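Local coordinates for hypothetical protein (Mesorhizobium loti, PDB 2O2X) that removes the C-7 phosphate from D-glycero-beta-D-manno-heptose 1,7-bisphosphate, with magnesium as cofactor, leaving the heptose 1-phosphate, at residues V112-A117 / V144-R149; R136-G141 / K163-Q168; R156-G161 / Q177-D182. All coordinates share one frame; numbering follows the deposited sequence.

Contact 1: V112-A117 / V144-R149; sequences VDMVLA and VEAGKR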
loop_
_atom_site.group_PDB
_atom_site.type_symbol
_atom_site.label_atom_id
_atom_site.label_comp_id
_atom_site.label_asym_id
_atom_site.label_seq_id
_atom_site.Cartn_x
_atom_site.Cartn_y
_atom_site.Cartn_z
ATOM N N VAL A 112 -2.792 9.881 -2.706
ATOM C CA VAL A 112 -2.263 9.148 -1.568
ATOM C C VAL A 112 -1.429 10.111 -0.719
ATOM O O VAL A 112 -1.154 11.255 -1.122
ATOM C CB VAL A 112 -1.442 7.925 -1.985
ATOM C CG1 VAL A 112 -2.210 7.051 -3.002
ATOM C CG2 VAL A 112 -0.101 8.294 -2.532
ATOM N N ASP A 113 -1.059 9.648 0.471
ATOM C CA ASP A 113 -0.408 10.487 1.492
ATOM C C ASP A 113 0.991 10.041 1.901
ATOM O O ASP A 113 1.759 10.805 2.487
ATOM C CB ASP A 113 -1.336 10.567 2.677
ATOM C CG ASP A 113 -2.674 11.148 2.282
ATOM O OD1 ASP A 113 -2.671 12.367 1.914
ATOM O OD2 ASP A 113 -3.687 10.404 2.254
HETATM N N MSE A 114 1.348 8.801 1.585
HETATM C CA MSE A 114 2.698 8.328 1.873
HETATM C C MSE A 114 2.970 7.122 0.975
HETATM O O MSE A 114 2.047 6.342 0.672
HETATM C CB MSE A 114 2.838 7.957 3.342
HETATM C CG MSE A 114 4.213 7.511 3.749
HETATM SE SE MSE A 114 4.489 7.274 5.642
HETATM C CE MSE A 114 4.710 9.126 6.118
ATOM N N VAL A 115 4.218 6.991 0.543
ATOM C CA VAL A 115 4.679 5.793 -0.188
ATOM C C VAL A 115 5.878 5.187 0.526
ATOM O O VAL A 115 6.863 5.899 0.775
ATOM C CB VAL A 115 5.092 6.146 -1.634
ATOM C CG1 VAL A 115 5.667 4.923 -2.368
ATOM C CG2 VAL A 115 3.906 6.729 -2.408
ATOM N N LEU A 116 5.807 3.892 0.838
ATOM C CA LEU A 116 6.948 3.112 1.312
ATOM C C LEU A 116 7.195 1.970 0.347
ATOM O O LEU A 116 6.252 1.352 -0.157
ATOM C CB LEU A 116 6.780 2.582 2.726
ATOM C CG LEU A 116 6.412 3.651 3.766
ATOM C CD1 LEU A 116 4.920 3.764 3.945
ATOM C CD2 LEU A 116 6.986 3.285 5.138
ATOM N N ALA A 117 8.460 1.715 0.049
ATOM C CA ALA A 117 8.837 0.641 -0.841
ATOM C C ALA A 117 10.091 -0.059 -0.355
ATOM O O ALA A 117 11.004 0.578 0.216
ATOM C CB ALA A 117 9.056 1.161 -2.253
ATOM N N VAL A 144 4.408 -0.615 10.236
ATOM C CA VAL A 144 4.841 -0.126 11.546
ATOM C C VAL A 144 5.542 1.229 11.385
ATOM O O VAL A 144 5.283 2.175 12.145
ATOM C CB VAL A 144 5.740 -1.183 12.238
ATOM C CG1 VAL A 144 6.434 -0.610 13.486
ATOM C CG2 VAL A 144 4.935 -2.398 12.572
ATOM N N GLU A 145 6.388 1.361 10.368
ATOM C CA GLU A 145 7.071 2.634 10.132
ATOM C C GLU A 145 6.105 3.755 9.748
ATOM O O GLU A 145 6.193 4.879 10.251
ATOM C CB GLU A 145 8.132 2.453 9.067
ATOM C CG GLU A 145 8.992 3.668 8.790
ATOM C CD GLU A 145 9.818 4.140 9.983
ATOM O OE1 GLU A 145 10.130 3.325 10.884
ATOM O OE2 GLU A 145 10.172 5.334 9.994
ATOM N N ALA A 146 5.168 3.478 8.846
ATOM C CA ALA A 146 4.140 4.469 8.515
ATOM C C ALA A 146 3.377 4.853 9.777
ATOM O O ALA A 146 3.065 6.044 10.006
ATOM C CB ALA A 146 3.186 3.898 7.446
ATOM N N GLY A 147 3.094 3.861 10.617
ATOM C CA GLY A 147 2.442 4.110 11.892
ATOM C C GLY A 147 3.200 5.097 12.756
ATOM O O GLY A 147 2.597 6.025 13.310
ATOM N N LYS A 148 4.511 4.905 12.869
ATOM C CA LYS A 148 5.332 5.834 13.668
ATOM C C LYS A 148 5.271 7.231 13.077
ATOM O O LYS A 148 5.049 8.227 13.788
ATOM C CB LYS A 148 6.769 5.351 13.724
ATOM C CG LYS A 148 6.931 4.143 14.608
ATOM C CD LYS A 148 8.371 3.603 14.565
ATOM C CE LYS A 148 8.460 2.265 15.314
ATOM N NZ LYS A 148 9.693 1.470 15.028
ATOM N N ARG A 149 5.456 7.316 11.771
ATOM C CA ARG A 149 5.579 8.600 11.108
ATOM C C ARG A 149 4.303 9.416 11.109
ATOM O O ARG A 149 4.361 10.651 11.238
ATOM C CB ARG A 149 6.136 8.440 9.700
ATOM C CG ARG A 149 7.586 7.982 9.718
ATOM C CD ARG A 149 8.110 7.759 8.321
ATOM N NE ARG A 149 9.515 7.384 8.348
ATOM C CZ ARG A 149 10.493 8.079 7.780
ATOM N NH1 ARG A 149 10.244 9.160 7.065
ATOM N NH2 ARG A 149 11.734 7.628 7.877
#
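Apolar contact alone joins strand 114-117 to helix 144-149, centred on the methyl group of Ala146, with Glu145 and Arg149 touched on the turns around it. Two strand residues of the same sheet face, Met114 and Leu116, reach this methyl from alternate positions along the strand. Met114, present as selenomethionine, runs out straight from the backbone, with CG anti to the backbone N (chi1 -178°), and places SE 4.0 Å from Ala146 CB. A bend at chi3 (-79°) then turns the terminal methyl along the helix, so that Met114 CE lies 3.9 Å from Arg149 CB, the two chains crossing at about a right angle. Leu116 uses both branches: its CD1 rests 3.9 Å from Ala146 CB, while its CD2 lies 4.2 Å from Glu145 CB.

The helix runs roughly antiparallel to the strand, with axes 10.0 Å apart. That is the geometry of an alpha/beta layer in a Rossmann-like HAD phosphatase fold, where helix 141-150 carries the chain from strand 114-118 to strand 158-161, past strands 75-80 and 34-36 of the sheet. The small Ala146 suits this spacing, since its CA also comes within 4.0 Å of Met114 SE.

Charge pairing stays within the helix. Arg149 NE donates to Glu145 OE2 at 2.7 Å along a nearly straight N-H line (166°), one turn apart. The carboxylate accepts on its anti lone pair, close to the guanidinium plane. Glu145 is bent at chi2, whereas Arg149 is extended from CG to NE; both side chains also touch Ile19 of strand 17-21, the neighbouring strand of the sheet. Backbone hydrogen bonds of Met114 and Leu116 with Val77 join their strand to strand 75-80.

Contact 2: R136-G141 / K163-Q168; sequences RKPNPG and KLADMQ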
loop_
_atom_site.group_PDB
_atom_site.type_symbol
_atom_site.label_atom_id
_atom_site.label_comp_id
_atom_site.label_asym_id
_atom_site.label_seq_id
_atom_site.Cartn_x
_atom_site.Cartn_y
_atom_site.Cartn_z
ATOM N N ARG A 136 10.228 -5.965 4.270
ATOM C CA ARG A 136 9.709 -6.686 3.103
ATOM C C ARG A 136 8.492 -7.483 3.552
ATOM O O ARG A 136 8.603 -8.378 4.374
ATOM C CB ARG A 136 10.738 -7.629 2.494
ATOM C CG ARG A 136 10.181 -8.329 1.275
ATOM C CD ARG A 136 11.014 -9.494 0.797
ATOM N NE ARG A 136 10.330 -10.243 -0.249
ATOM C CZ ARG A 136 9.672 -11.383 -0.063
ATOM N NH1 ARG A 136 9.613 -11.971 1.139
ATOM N NH2 ARG A 136 9.094 -11.962 -1.117
ATOM N N LYS A 137 7.319 -7.173 3.000
ATOM C CA LYS A 137 6.087 -7.943 3.274
ATOM C C LYS A 137 6.378 -9.382 2.868
ATOM O O LYS A 137 6.976 -9.601 1.823
ATOM C CB LYS A 137 4.907 -7.390 2.484
ATOM C CG LYS A 137 4.569 -5.941 2.732
ATOM C CD LYS A 137 3.449 -5.435 1.803
ATOM C CE LYS A 137 3.859 -5.386 0.338
ATOM N NZ LYS A 137 2.721 -4.970 -0.577
ATOM N N PRO A 138 5.921 -10.377 3.669
ATOM C CA PRO A 138 4.960 -10.311 4.775
ATOM C C PRO A 138 5.416 -9.732 6.124
ATOM O O PRO A 138 4.576 -9.575 7.023
ATOM C CB PRO A 138 4.531 -11.776 4.930
ATOM C CG PRO A 138 5.795 -12.516 4.596
ATOM C CD PRO A 138 6.336 -11.771 3.404
ATOM N N ASN A 139 6.688 -9.392 6.294
ATOM C CA ASN A 139 7.079 -8.695 7.500
ATOM C C ASN A 139 6.367 -7.324 7.520
ATOM O O ASN A 139 6.112 -6.734 6.456
ATOM C CB ASN A 139 8.592 -8.560 7.618
ATOM C CG ASN A 139 9.299 -9.904 7.705
ATOM O OD1 ASN A 139 8.836 -10.811 8.381
ATOM N ND2 ASN A 139 10.409 -10.034 7.008
ATOM N N PRO A 140 5.901 -6.886 8.698
ATOM C CA PRO A 140 5.077 -5.681 8.835
ATOM C C PRO A 140 5.807 -4.341 8.914
ATOM O O PRO A 140 5.167 -3.317 9.180
ATOM C CB PRO A 140 4.356 -5.933 10.153
ATOM C CG PRO A 140 5.370 -6.681 10.954
ATOM C CD PRO A 140 6.022 -7.602 9.976
ATOM N N GLY A 141 7.100 -4.320 8.635
ATOM C CA GLY A 141 7.899 -3.120 8.894
ATOM C C GLY A 141 7.397 -1.850 8.269
ATOM O O GLY A 141 7.443 -0.780 8.885
ATOM N N LYS A 163 -1.969 -10.001 -2.839
ATOM C CA LYS A 163 -1.097 -11.103 -2.436
ATOM C C LYS A 163 -1.312 -11.460 -0.975
ATOM O O LYS A 163 -1.613 -10.615 -0.144
ATOM C CB LYS A 163 0.360 -10.760 -2.757
ATOM C CG LYS A 163 0.581 -10.833 -4.297
ATOM C CD LYS A 163 1.813 -10.123 -4.838
ATOM C CE LYS A 163 1.732 -9.975 -6.393
ATOM N NZ LYS A 163 0.957 -8.758 -6.897
ATOM N N LEU A 164 -1.158 -12.738 -0.658
ATOM C CA LEU A 164 -1.263 -13.185 0.727
ATOM C C LEU A 164 -0.297 -12.432 1.639
ATOM O O LEU A 164 -0.637 -12.148 2.787
ATOM C CB LEU A 164 -1.024 -14.687 0.847
ATOM C CG LEU A 164 -1.365 -15.274 2.224
ATOM C CD1 LEU A 164 -2.843 -15.067 2.579
ATOM C CD2 LEU A 164 -1.029 -16.765 2.228
ATOM N N ALA A 165 0.878 -12.068 1.130
ATOM C CA ALA A 165 1.839 -11.313 1.930
ATOM C C ALA A 165 1.293 -9.994 2.458
ATOM O O ALA A 165 1.716 -9.531 3.500
ATOM C CB ALA A 165 3.093 -11.045 1.129
ATOM N N ASP A 166 0.360 -9.379 1.734
ATOM C CA ASP A 166 -0.264 -8.161 2.214
ATOM C C ASP A 166 -1.156 -8.435 3.436
ATOM O O ASP A 166 -1.227 -7.633 4.379
ATOM C CB ASP A 166 -1.122 -7.517 1.119
ATOM C CG ASP A 166 -0.322 -7.117 -0.128
ATOM O OD1 ASP A 166 0.683 -6.454 0.107
ATOM O OD2 ASP A 166 -0.687 -7.453 -1.314
HETATM N N MSE A 167 -1.855 -9.568 3.409
HETATM C CA MSE A 167 -2.733 -9.939 4.509
HETATM C C MSE A 167 -1.921 -10.353 5.716
HETATM O O MSE A 167 -2.269 -10.013 6.838
HETATM C CB MSE A 167 -3.643 -11.089 4.099
HETATM C CG MSE A 167 -4.581 -10.831 2.896
HETATM SE SE MSE A 167 -5.792 -9.338 3.157
HETATM C CE MSE A 167 -4.758 -7.928 2.193
ATOM N N GLN A 168 -0.831 -11.072 5.471
ATOM C CA GLN A 168 0.078 -11.466 6.541
ATOM C C GLN A 168 0.728 -10.243 7.194
ATOM O O GLN A 168 0.776 -10.129 8.420
ATOM C CB GLN A 168 1.153 -12.422 6.029
ATOM C CG GLN A 168 0.653 -13.777 5.491
ATOM C CD GLN A 168 1.720 -14.524 4.690
ATOM O OE1 GLN A 168 2.382 -13.948 3.825
ATOM N NE2 GLN A 168 1.892 -15.819 4.973
#
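The ammonium of Lys137 meets the carboxylate of Asp166 in a salt bridge of 2.6 Å from NZ to OD1, approaching on the syn lone pair of that oxygen. Lys137 leaves the backbone with CG anti to the carbonyl carbon and bends at chi3 (-67°), which brings CD and CE alongside as well: CE is 3.4 Å from Asp166 OD1. NZ is further held by Asp37 OD1 and Val78 O, so three acceptors fix it. By similarity Lys137 stabilises the phosphoryl group and Asp37 is the nucleophile. The lysine and Asp166 match HAD motif III and the second aspartate of the GDxxxD signature of motif IV.

One shell out, Asp166 OD2 accepts from Lys163 N at 3.2 Å (152°) on its anti lone pair, which steadies the carboxylate's rotation. OD2 also lies close to Asp37 OD2, a like-charge pair that may be eased by the shared lysine. An alanine in place of Asp166 would probably leave Lys137 NZ less firmly positioned, having lost its OD1 partner, and Lys163 N without its OD2 acceptor.

Behind the lysine, Pro138 follows a cis peptide bond in a type VI turn closed by Asn139 N to Arg136 O at 2.9 Å. Its ring lies against the helix: Pro138 CD is 4.0 Å from Ala165 CB, and Pro138 CA points a C-H at Ala165 O. Alongside the ring, Gln168 OE1 lies 3.2 Å from Pro138 CB.

The turn leads through Pro140, the N-cap, into helix 141-150. Further along helix 164-172, Ala169 touches Lys137 and Arg172 touches Pro138, while strand 191-196 meets Leu164 and Met167 through Ile193.

Contact 3: R156-G161 / Q177-D182; sequences RSLIVG and QGWLVD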
loop_
_atom_site.group_PDB
_atom_site.type_symbol
_atom_site.label_atom_id
_atom_site.label_comp_id
_atom_site.label_asym_id
_atom_site.label_seq_id
_atom_site.Cartn_x
_atom_site.Cartn_y
_atom_site.Cartn_z
ATOM N N ARG A 156 -6.973 -0.177 14.148
ATOM C CA ARG A 156 -8.184 0.147 13.399
ATOM C C ARG A 156 -7.942 0.336 11.891
ATOM O O ARG A 156 -8.883 0.598 11.158
ATOM C CB ARG A 156 -8.851 1.392 13.981
ATOM C CG ARG A 156 -9.262 1.225 15.452
ATOM C CD ARG A 156 -10.034 2.437 15.962
ATOM N NE ARG A 156 -11.293 2.626 15.249
ATOM C CZ ARG A 156 -11.707 3.764 14.677
ATOM N NH1 ARG A 156 -10.971 4.885 14.711
ATOM N NH2 ARG A 156 -12.890 3.785 14.064
ATOM N N SER A 157 -6.690 0.225 11.436
ATOM C CA SER A 157 -6.355 0.416 10.019
ATOM C C SER A 157 -6.792 -0.761 9.180
ATOM O O SER A 157 -7.099 -1.846 9.692
ATOM C CB SER A 157 -4.840 0.651 9.886
ATOM O OG SER A 157 -4.482 1.884 10.519
ATOM N N LEU A 158 -6.851 -0.526 7.865
ATOM C CA LEU A 158 -7.227 -1.551 6.909
ATOM C C LEU A 158 -6.119 -1.679 5.883
ATOM O O LEU A 158 -5.370 -0.739 5.659
ATOM C CB LEU A 158 -8.501 -1.101 6.193
ATOM C CG LEU A 158 -9.682 -0.693 7.097
ATOM C CD1 LEU A 158 -10.828 -0.217 6.203
ATOM C CD2 LEU A 158 -10.135 -1.842 7.979
ATOM N N ILE A 159 -6.015 -2.859 5.277
ATOM C CA ILE A 159 -5.064 -3.085 4.196
ATOM C C ILE A 159 -5.785 -3.777 3.045
ATOM O O ILE A 159 -6.680 -4.610 3.276
ATOM C CB ILE A 159 -3.818 -3.888 4.617
ATOM C CG1 ILE A 159 -2.775 -3.929 3.466
ATOM C CG2 ILE A 159 -4.181 -5.281 5.170
ATOM C CD1 ILE A 159 -1.351 -4.213 3.897
ATOM N N VAL A 160 -5.419 -3.410 1.817
ATOM C CA VAL A 160 -5.934 -4.016 0.593
ATOM C C VAL A 160 -4.739 -4.386 -0.279
ATOM O O VAL A 160 -3.831 -3.574 -0.479
ATOM C CB VAL A 160 -6.839 -3.049 -0.150
ATOM C CG1 VAL A 160 -7.457 -3.770 -1.345
ATOM C CG2 VAL A 160 -7.873 -2.448 0.790
ATOM N N GLY A 161 -4.711 -5.606 -0.785
ATOM C CA GLY A 161 -3.707 -6.040 -1.739
ATOM C C GLY A 161 -4.120 -7.306 -2.449
ATOM O O GLY A 161 -5.136 -7.901 -2.056
ATOM N N GLN A 177 -8.432 -6.496 9.957
ATOM C CA GLN A 177 -9.075 -6.806 8.696
ATOM C C GLN A 177 -8.209 -6.391 7.543
ATOM O O GLN A 177 -7.526 -5.371 7.605
ATOM C CB GLN A 177 -10.363 -6.002 8.531
ATOM C CG GLN A 177 -11.478 -6.373 9.440
ATOM C CD GLN A 177 -12.742 -5.655 9.043
ATOM O OE1 GLN A 177 -13.630 -6.247 8.428
ATOM N NE2 GLN A 177 -12.834 -4.355 9.385
ATOM N N GLY A 178 -8.290 -7.160 6.470
ATOM C CA GLY A 178 -7.764 -6.755 5.180
ATOM C C GLY A 178 -8.641 -7.311 4.080
ATOM O O GLY A 178 -9.417 -8.246 4.308
ATOM N N TRP A 179 -8.540 -6.727 2.888
ATOM C CA TRP A 179 -9.298 -7.147 1.704
ATOM C C TRP A 179 -8.329 -7.699 0.697
ATOM O O TRP A 179 -7.316 -7.059 0.351
ATOM C CB TRP A 179 -10.099 -5.962 1.128
ATOM C CG TRP A 179 -11.457 -5.841 1.713
ATOM C CD1 TRP A 179 -12.631 -6.298 1.161
ATOM C CD2 TRP A 179 -11.800 -5.316 2.995
ATOM N NE1 TRP A 179 -13.674 -6.053 2.005
ATOM C CE2 TRP A 179 -13.196 -5.464 3.140
ATOM C CE3 TRP A 179 -11.059 -4.723 4.044
ATOM C CZ2 TRP A 179 -13.888 -5.035 4.295
ATOM C CZ3 TRP A 179 -11.754 -4.314 5.198
ATOM C CH2 TRP A 179 -13.151 -4.477 5.292
ATOM N N LEU A 180 -8.600 -8.907 0.240
ATOM C CA LEU A 180 -7.736 -9.561 -0.716
ATOM C C LEU A 180 -8.335 -9.498 -2.102
ATOM O O LEU A 180 -9.325 -10.166 -2.438
ATOM C CB LEU A 180 -7.474 -10.998 -0.272
ATOM C CG LEU A 180 -6.544 -11.865 -1.109
ATOM C CD1 LEU A 180 -5.147 -11.293 -1.130
ATOM C CD2 LEU A 180 -6.488 -13.272 -0.521
ATOM N N VAL A 181 -7.725 -8.661 -2.919
ATOM C CA VAL A 181 -8.132 -8.518 -4.325
ATOM C C VAL A 181 -8.136 -9.868 -5.011
ATOM O O VAL A 181 -7.126 -10.552 -4.993
ATOM C CB VAL A 181 -7.159 -7.569 -5.045
ATOM C CG1 VAL A 181 -7.409 -7.553 -6.566
ATOM C CG2 VAL A 181 -7.285 -6.169 -4.465
ATOM N N ASP A 182 -9.289 -10.231 -5.593
ATOM C CA ASP A 182 -9.495 -11.478 -6.314
ATOM C C ASP A 182 -9.341 -12.708 -5.430
ATOM O O ASP A 182 -9.164 -13.804 -5.939
ATOM C CB ASP A 182 -8.567 -11.565 -7.538
ATOM C CG ASP A 182 -8.826 -10.471 -8.552
ATOM O OD1 ASP A 182 -9.960 -9.970 -8.642
ATOM O OD2 ASP A 182 -7.848 -10.099 -9.250
#
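Strands 158-161 and 177-181 run parallel, 12° apart in direction with axes 4.7 Å from each other, and are joined by three backbone bonds at their C-terminal ends. Trp179 N donates to Ile159 O at 2.8 Å and Gly161 N to Trp179 O at 3.2 Å, both nearly along the C=O axis. Val181 N reaches Gly161 O at 2.8 Å from above the carbonyl plane, 34° out of it. Earlier the pairing is loose: Ile159 N and Gln177 O lie 3.7 Å apart, and neither finds a partner.

Leu158, Val160, Gln177 and Trp179 share one sheet face. Leu158 CD2 stands at the edge of the indole, near its plane, 4.1 Å from Trp179 CZ3; the two side chains lie side by side, pointing the same way. Helix 199-211 covers this pair through Leu205, Ala208 and Ile209. Gln177 runs extended beside Leu158, its OE1 bonded to Arg194. Val160 crosses Trp179 obliquely, and its CG1 lies 3.9 Å from Val181 CG2, the two valines at about a right angle.

Ile159 points to the other face, where its CG2 is 3.9 Å from Gly178 CA. A side chain at Gly178 would collide with that methyl, so glycine fits here. The two strands and helix 164-172 form a beta-alpha-beta unit of the HAD fold.

Gly161 O takes the N-H of Val181 and a C-H from Leu180 CA, so the last carbonyl before Asp162, a magnesium ligand by similarity, is gripped by backbone. All three bonds, from Trp179 N, Gly161 N and Val181 N, lie toward the C-terminal ends of the strands, consistent with the backbone being held most firmly next to the probable catalytic site.

Along the chain, contact 1 closes before contact 3 opens, whereas the segments of contact 2 alternate with those of both others. Contacts 1 and 3 reach the same sheet with centres 16 Å apart and nearest atoms about 7 Å apart, joined in sequence as helix 141-150 runs on to strand 158-161. Contact 2 adjoins contact 1 in sequence, 14 Å from it between centres, and touches contact 3, 11 Å away: Met167 CE lies 3.3 Å from Trp179 O, and Asp166 OD2 3.4 Å from Gly161 CA. The strand pair thus underlies the helix carrying Asp166, near the lysine and nucleophile of the probable catalytic site.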